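Side-chain contacts in phosphoenolpyruvate--protein phosphotransferase (Escherichia coli, PDB 5T12), which probably transfers phosphoryl groups from phosphoenolpyruvate to the carrier protein NPr in the nitrogen-metabolic phosphotransferase system, represented here by its N-terminal domain: residues D74-L79 against A126-A131; R86-A91 against E108-Q113. The protein carries 1 engineered substitution. All blocks are in the same frame, centred on the assembly; numbering follows the deposited sequence.

Contact 1: residues D74-L79 against A126-A131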
# COMPACT_ATOMS: atom_id res chain seq x y z
N ASP A 74 -10.66 11.92 3.46
CA ASP A 74 -10.93 13.34 3.23
C ASP A 74 -10.09 14.22 4.15
O ASP A 74 -9.53 15.23 3.71
CB ASP A 74 -12.42 13.62 3.42
CG ASP A 74 -12.79 15.05 3.05
OD1 ASP A 74 -12.26 15.55 2.03
OD2 ASP A 74 -13.60 15.66 3.77
N LEU A 75 -10.00 13.84 5.43
CA LEU A 75 -9.19 14.61 6.37
C LEU A 75 -7.72 14.58 5.99
O LEU A 75 -7.02 15.59 6.10
CB LEU A 75 -9.39 14.07 7.79
CG LEU A 75 -10.77 14.25 8.41
CD1 LEU A 75 -10.82 13.64 9.80
CD2 LEU A 75 -11.14 15.73 8.46
N TYR A 76 -7.22 13.42 5.54
CA TYR A 76 -5.81 13.31 5.21
C TYR A 76 -5.46 14.09 3.95
O TYR A 76 -4.32 14.54 3.79
CB TYR A 76 -5.42 11.84 5.05
CG TYR A 76 -5.34 11.11 6.37
CD1 TYR A 76 -5.10 11.81 7.55
CD2 TYR A 76 -5.50 9.74 6.44
CE1 TYR A 76 -5.02 11.15 8.76
CE2 TYR A 76 -5.43 9.07 7.65
CZ TYR A 76 -5.19 9.79 8.81
OH TYR A 76 -5.11 9.14 10.02
N SER A 77 -6.42 14.27 3.04
CA SER A 77 -6.19 15.13 1.88
C SER A 77 -6.03 16.58 2.30
O SER A 77 -5.30 17.34 1.65
CB SER A 77 -7.33 14.98 0.88
OG SER A 77 -8.58 15.32 1.46
N HIS A 78 -6.70 16.99 3.38
CA HIS A 78 -6.52 18.34 3.91
C HIS A 78 -5.21 18.46 4.68
O HIS A 78 -4.54 19.50 4.61
CB HIS A 78 -7.70 18.72 4.80
CG HIS A 78 -8.99 18.88 4.06
ND1 HIS A 78 -10.21 18.52 4.59
CD2 HIS A 78 -9.25 19.39 2.83
CE1 HIS A 78 -11.16 18.78 3.72
NE2 HIS A 78 -10.61 19.31 2.64
N LEU A 79 -4.83 17.42 5.42
CA LEU A 79 -3.53 17.42 6.09
C LEU A 79 -2.39 17.47 5.09
O LEU A 79 -1.37 18.12 5.33
CB LEU A 79 -3.40 16.18 6.98
CG LEU A 79 -2.07 15.96 7.71
CD1 LEU A 79 -1.83 17.06 8.74
CD2 LEU A 79 -2.03 14.59 8.36
N ALA A 126 -0.86 6.85 14.74
CA ALA A 126 0.55 7.07 14.43
C ALA A 126 0.98 6.25 13.22
O ALA A 126 1.86 6.67 12.46
CB ALA A 126 1.41 6.72 15.64
N GLY A 127 0.37 5.08 13.01
CA GLY A 127 0.68 4.28 11.84
C GLY A 127 0.19 4.90 10.55
O GLY A 127 0.81 4.73 9.50
N ASP A 128 -0.94 5.63 10.60
CA ASP A 128 -1.43 6.31 9.42
C ASP A 128 -0.44 7.35 8.92
O ASP A 128 -0.26 7.53 7.71
CB ASP A 128 -2.78 6.97 9.71
CG ASP A 128 -3.86 5.97 10.07
OD1 ASP A 128 -3.51 4.86 10.53
OD2 ASP A 128 -5.05 6.30 9.90
N LEU A 129 0.22 8.05 9.85
CA LEU A 129 1.19 9.07 9.45
C LEU A 129 2.37 8.45 8.71
O LEU A 129 2.86 9.02 7.73
CB LEU A 129 1.67 9.84 10.68
CG LEU A 129 0.86 11.07 11.11
CD1 LEU A 129 0.81 12.08 9.98
CD2 LEU A 129 -0.55 10.69 11.55
N ARG A 130 2.82 7.28 9.16
CA ARG A 130 3.90 6.59 8.44
C ARG A 130 3.43 6.15 7.06
O ARG A 130 4.21 6.18 6.10
CB ARG A 130 4.39 5.40 9.25
CG ARG A 130 4.92 5.76 10.63
CD ARG A 130 5.68 4.61 11.27
NE ARG A 130 6.13 4.94 12.61
CZ ARG A 130 7.23 5.64 12.89
NH1 ARG A 130 8.00 6.08 11.90
NH2 ARG A 130 7.56 5.90 14.14
N ALA A 131 2.16 5.75 6.94
CA ALA A 131 1.62 5.38 5.64
C ALA A 131 1.59 6.58 4.70
O ALA A 131 1.93 6.46 3.52
CB ALA A 131 0.22 4.79 5.80
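Tyr76 reaches across from helix 68-80 and gives its phenolic proton to Asp128 at the start of helix 126-140, with OH 2.8 Å from OD2. The carboxylate oxygen lies at the edge of the phenol, near the ring plane, and is met on its anti side, 24° out of the carboxylate plane. The two planes stand 79° apart. Asp128 also presses close with its methylene, CB lying 3.2 Å from Tyr76 OH and 3.8 Å from Tyr76 CZ. Asp128 is buried, and this bond satisfies one of its oxygens. A phenylalanine in place of Tyr76 would probably leave Asp128 OD2 without this donor and its carboxylate freer to turn.

One turn on, the contact slackens. Leu79 sends CG anti to its backbone N (chi1 176°), and its CD2 touches Leu129 CD1 at 4.1 Å, a single methyl pair between two side chains crossing at about a right angle. Both leucines are partly exposed, so this is the looser, more solvent-accessible side of the contact. The pairing joins two members of the helical subdomain: Tyr76 also packs on Phe54 of helix 36-61 and, with Leu79, on Leu132 further along helix 126-140, whereas Ala126 and Arg130 lean on helix 99-115.

Contact 2: residues R86-A91 against E108-Q113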
# COMPACT_ATOMS: atom_id res chain seq x y z
N ARG A 86 3.87 21.79 4.78
CA ARG A 86 4.87 22.10 3.77
C ARG A 86 6.00 22.94 4.35
O ARG A 86 7.17 22.76 3.98
CB ARG A 86 4.21 22.82 2.59
CG ARG A 86 5.09 22.96 1.37
CD ARG A 86 5.47 24.41 1.14
NE ARG A 86 4.31 25.26 0.89
CZ ARG A 86 4.38 26.58 0.75
NH1 ARG A 86 5.55 27.20 0.84
NH2 ARG A 86 3.28 27.29 0.53
N ARG A 87 5.68 23.84 5.28
CA ARG A 87 6.72 24.64 5.92
C ARG A 87 7.61 23.78 6.81
O ARG A 87 8.81 24.04 6.93
CB ARG A 87 6.08 25.78 6.73
CG ARG A 87 5.29 26.77 5.90
CD ARG A 87 4.82 27.95 6.73
NE ARG A 87 5.94 28.79 7.17
CZ ARG A 87 5.80 29.93 7.84
NH1 ARG A 87 6.87 30.62 8.19
NH2 ARG A 87 4.59 30.37 8.15
N GLU A 88 7.03 22.76 7.45
CA GLU A 88 7.85 21.80 8.20
C GLU A 88 8.83 21.09 7.28
O GLU A 88 9.98 20.83 7.66
CB GLU A 88 6.96 20.79 8.91
CG GLU A 88 6.11 21.35 10.04
CD GLU A 88 6.94 21.82 11.22
OE1 GLU A 88 7.48 22.95 11.16
OE2 GLU A 88 7.06 21.07 12.21
N LEU A 89 8.40 20.77 6.06
CA LEU A 89 9.27 20.09 5.10
C LEU A 89 10.31 21.04 4.51
O LEU A 89 11.45 20.64 4.26
CB LEU A 89 8.43 19.46 4.00
CG LEU A 89 7.44 18.37 4.44
CD1 LEU A 89 6.40 18.12 3.36
CD2 LEU A 89 8.17 17.09 4.79
N PHE A 90 9.93 22.30 4.27
CA PHE A 90 10.89 23.26 3.74
C PHE A 90 11.95 23.63 4.77
O PHE A 90 13.08 23.98 4.40
CB PHE A 90 10.17 24.52 3.26
CG PHE A 90 9.56 24.39 1.89
CD1 PHE A 90 9.47 23.15 1.27
CD2 PHE A 90 9.09 25.51 1.22
CE1 PHE A 90 8.91 23.03 0.01
CE2 PHE A 90 8.54 25.39 -0.05
CZ PHE A 90 8.45 24.15 -0.65
N ALA A 91 11.61 23.56 6.06
CA ALA A 91 12.59 23.84 7.10
C ALA A 91 13.73 22.83 7.09
O ALA A 91 14.87 23.17 7.43
CB ALA A 91 11.91 23.86 8.47
N GLU A 108 8.39 10.89 10.82
CA GLU A 108 8.78 10.13 12.00
C GLU A 108 8.71 10.99 13.26
O GLU A 108 8.35 10.49 14.34
CB GLU A 108 10.18 9.55 11.83
CG GLU A 108 10.27 8.50 10.73
CD GLU A 108 11.57 7.71 10.77
OE1 GLU A 108 11.72 6.77 9.97
OE2 GLU A 108 12.43 8.02 11.62
N LYS A 109 9.03 12.28 13.14
CA LYS A 109 8.94 13.17 14.29
C LYS A 109 7.50 13.28 14.79
O LYS A 109 7.25 13.26 16.00
CB LYS A 109 9.48 14.56 13.92
CG LYS A 109 9.19 15.64 14.95
CD LYS A 109 10.14 16.82 14.80
CE LYS A 109 9.39 18.13 14.64
NZ LYS A 109 8.67 18.21 13.33
N PHE A 110 6.54 13.38 13.87
CA PHE A 110 5.14 13.51 14.27
C PHE A 110 4.51 12.16 14.60
O PHE A 110 3.63 12.09 15.47
CB PHE A 110 4.34 14.22 13.18
CG PHE A 110 4.57 15.71 13.15
CD1 PHE A 110 4.05 16.52 14.15
CD2 PHE A 110 5.29 16.29 12.13
CE1 PHE A 110 4.25 17.88 14.13
CE2 PHE A 110 5.50 17.66 12.10
CZ PHE A 110 4.97 18.46 13.10
N ALA A 111 4.95 11.09 13.93
CA ALA A 111 4.46 9.76 14.29
C ALA A 111 4.89 9.40 15.71
O ALA A 111 4.13 8.77 16.45
CB ALA A 111 4.97 8.72 13.29
N GLU A 112 6.10 9.78 16.10
CA GLU A 112 6.56 9.56 17.47
C GLU A 112 5.69 10.32 18.46
O GLU A 112 5.31 9.79 19.51
CB GLU A 112 8.02 9.97 17.60
CG GLU A 112 9.01 8.88 17.24
CD GLU A 112 10.34 9.42 16.78
OE1 GLU A 112 11.04 8.73 16.01
OE2 GLU A 112 10.70 10.55 17.19
N GLN A 113 5.35 11.57 18.14
CA GLN A 113 4.54 12.37 19.05
C GLN A 113 3.14 11.79 19.20
O GLN A 113 2.58 11.79 20.30
CB GLN A 113 4.48 13.82 18.57
CG GLN A 113 5.81 14.55 18.62
CD GLN A 113 5.74 15.94 18.03
OE1 GLN A 113 4.67 16.53 17.90
NE2 GLN A 113 6.90 16.49 17.67
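Glu88 points its OE2 between two neighbours on helix 99-115, the ammonium of Lys109 and the ring edge of Phe110. The salt bridge to Lys109 NZ is long at 3.5 Å, and its hydrogen bond is weak. Both chains are bent where they meet. Glu88 turns at chi2 (-67°), and the methylene chain of Lys109 starts extended but kinks at its last two torsions, with chi3 (125°) away from a staggered value, which swings NZ round to the carboxylate.

Phe110, next in sequence, has CG beside its backbone N and anti to the carbonyl carbon, laying its outer rim against the same oxygen: CZ is 3.5 Å and CE2 3.8 Å from Glu88 OE2. That oxygen sits near the ring plane, where the slightly positive C-H edge probably favours it, while the carboxylate and ring planes stand 59° apart. One oxygen thus carries the whole surface contact.

The contact links two consecutive helices of the helical subdomain, 83-94 and 99-115, at the surface. Behind it, helix 83-94 rests on helix 36-61, with Arg86 and Leu89 on Leu47 and Phe90 on Arg40 and Thr44; helix 99-115 turns Glu108 and Ala111 toward Arg130 of helix 126-140.

Both segments of contact 2 fall in the chain between the two halves of contact 1, and the centres of the two contacts lie about 13 Å apart. Helix 99-115 and helix 126-140 couple them directly: Ala126 CB packs 3.5 Å from Ala111 O, and Arg130 CZ lies 3.8 Å from Ala111 CB. Contact 1 is the more interior, its centre about 13 Å from that of the chain against about 21 Å for contact 2. Both belong to the helical part of the domain, which in related PTS enzymes docks the phosphocarrier protein. The mobile domain, which in the family carries the phosphorylated histidine, lies in the sheet-containing region; neither contact involves a bound ligand.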